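Local coordinates for CARDB domain-containing protein (Pyrococcus furiosus, PDB 3IDU), which is of unknown function but contains a CARDB domain, an all-beta module that binds a pair of manganese ions, at residues V39-L44 and T52-Y57. Sequence-based numbering, arbitrary orientation.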
# COMPACT_ATOMS: atom_id res chain seq x y z
N VAL A 39 -5.07 0.54 2.79
CA VAL A 39 -3.70 0.59 2.31
C VAL A 39 -2.97 1.48 3.31
O VAL A 39 -3.30 2.65 3.46
CB VAL A 39 -3.61 1.21 0.90
CG1 VAL A 39 -2.16 1.30 0.47
CG2 VAL A 39 -4.40 0.35 -0.09
N HIS A 40 -2.02 0.89 4.03
CA HIS A 40 -1.24 1.63 5.02
C HIS A 40 0.06 2.09 4.38
O HIS A 40 0.93 1.28 4.07
CB HIS A 40 -0.94 0.74 6.23
CG HIS A 40 -2.15 0.38 7.03
ND1 HIS A 40 -2.27 0.69 8.37
CD2 HIS A 40 -3.30 -0.23 6.68
CE1 HIS A 40 -3.45 0.29 8.81
NE2 HIS A 40 -4.10 -0.27 7.80
N VAL A 41 0.19 3.40 4.16
CA VAL A 41 1.39 3.96 3.55
C VAL A 41 2.16 4.71 4.63
O VAL A 41 1.60 5.55 5.34
CB VAL A 41 1.03 4.91 2.37
CG1 VAL A 41 0.25 6.11 2.88
CG2 VAL A 41 2.29 5.35 1.64
N LYS A 42 3.45 4.40 4.77
CA LYS A 42 4.25 5.04 5.80
C LYS A 42 5.56 5.60 5.27
O LYS A 42 6.07 5.17 4.23
CB LYS A 42 4.57 4.02 6.90
CG LYS A 42 3.37 3.17 7.30
CD LYS A 42 3.74 1.99 8.18
CE LYS A 42 4.02 2.42 9.61
NZ LYS A 42 4.15 1.24 10.53
N ASN A 43 6.08 6.59 5.98
CA ASN A 43 7.37 7.18 5.65
C ASN A 43 8.20 6.90 6.89
O ASN A 43 8.02 7.55 7.92
CB ASN A 43 7.28 8.69 5.44
CG ASN A 43 8.64 9.31 5.14
OD1 ASN A 43 9.64 8.61 5.03
ND2 ASN A 43 8.67 10.64 5.01
N LEU A 44 9.08 5.92 6.80
CA LEU A 44 9.92 5.55 7.94
C LEU A 44 11.10 6.49 8.11
O LEU A 44 11.78 6.44 9.14
CB LEU A 44 10.44 4.12 7.75
CG LEU A 44 9.41 3.06 7.38
CD1 LEU A 44 10.11 1.73 7.10
CD2 LEU A 44 8.40 2.91 8.50
N THR A 52 3.74 11.85 -3.63
CA THR A 52 4.09 10.58 -4.23
C THR A 52 2.81 9.85 -4.57
O THR A 52 1.75 10.12 -3.99
CB THR A 52 4.95 9.69 -3.31
OG1 THR A 52 5.45 8.57 -4.06
CG2 THR A 52 4.14 9.17 -2.14
N LYS A 53 2.89 8.95 -5.54
CA LYS A 53 1.72 8.21 -5.97
C LYS A 53 1.60 6.82 -5.36
O LYS A 53 2.59 6.10 -5.22
CB LYS A 53 1.72 8.11 -7.50
CG LYS A 53 1.70 9.46 -8.21
CD LYS A 53 1.65 9.30 -9.73
CE LYS A 53 1.58 10.64 -10.44
NZ LYS A 53 1.55 10.50 -11.93
N VAL A 54 0.38 6.47 -4.99
CA VAL A 54 0.09 5.16 -4.44
C VAL A 54 -0.91 4.54 -5.42
O VAL A 54 -1.83 5.22 -5.89
CB VAL A 54 -0.55 5.26 -3.03
CG1 VAL A 54 -0.91 3.87 -2.51
CG2 VAL A 54 0.42 5.94 -2.08
N ARG A 55 -0.71 3.27 -5.73
CA ARG A 55 -1.58 2.58 -6.67
C ARG A 55 -1.95 1.20 -6.15
O ARG A 55 -1.15 0.53 -5.49
CB ARG A 55 -0.88 2.43 -8.03
CG ARG A 55 -0.43 3.74 -8.68
CD ARG A 55 0.25 3.48 -10.03
NE ARG A 55 0.68 4.70 -10.74
CZ ARG A 55 1.77 5.40 -10.45
NH1 ARG A 55 2.57 5.04 -9.46
NH2 ARG A 55 2.08 6.47 -11.18
N VAL A 56 -3.19 0.80 -6.43
CA VAL A 56 -3.67 -0.52 -6.05
C VAL A 56 -4.06 -1.24 -7.33
O VAL A 56 -4.72 -0.68 -8.20
CB VAL A 56 -4.90 -0.44 -5.10
CG1 VAL A 56 -5.63 -1.78 -5.06
CG2 VAL A 56 -4.43 -0.08 -3.69
N TYR A 57 -3.61 -2.48 -7.44
CA TYR A 57 -3.85 -3.34 -8.59
C TYR A 57 -4.56 -4.60 -8.13
O TYR A 57 -4.32 -5.08 -7.02
CB TYR A 57 -2.53 -3.77 -9.24
CG TYR A 57 -1.66 -2.67 -9.77
CD1 TYR A 57 -1.77 -2.25 -11.09
CD2 TYR A 57 -0.70 -2.06 -8.96
CE1 TYR A 57 -0.94 -1.26 -11.60
CE2 TYR A 57 0.13 -1.06 -9.46
CZ TYR A 57 0.00 -0.66 -10.78
OH TYR A 57 0.82 0.32 -11.27
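Four valines contribute here to the hydrophobic core between the two facing sheets of this beta sandwich: Val-39 and Val-41 from strand 35-43, Val-54 and Val-56 from strand 49-58. The two strands belong to different sheets. Segments 39-43 and 52-57 run roughly antiparallel, with 153° between their directions. Their axes approach to 9.7 Å, a separation that only side chains span. Val-39 engages both valines opposite, one with each methyl, lying alongside each and pointing the other way. Its CG2 meets CG2 of Val-56 at 3.6 Å, the closest approach of the contact, while its CG1 lies 4.1 Å from CG1 of Val-54. The fork follows from the chi1 of Val-39, 178°, which sets CG1 opposite the backbone N and leaves CG2 beside that nitrogen. Val-54 adopts the same rotamer and divides its methyls likewise: CG1 goes to Val-39, whereas CG2 faces CG2 of Val-41 at 4.2 Å. CARDB domains belong to the E-set clan of beta sandwiches, and here, as in any strand at such an interface, alternate side chains face the opposite sheet; valine, apolar and beta-branched, suits an extended strand and a buried face. Between them, Arg-55 forms a salt bridge with Glu-99 and His-40 ND1 a hydrogen bond with Glu-75. Phe-80 packs on Val-39 and Trp-66 on Val-56, extending the apolar layer with larger side chains. Toward the metal end, the side chain of Val-41 is about 9 Å from a bound manganese ion, and it lies near that of Leu-19, one of the manganese-site residues.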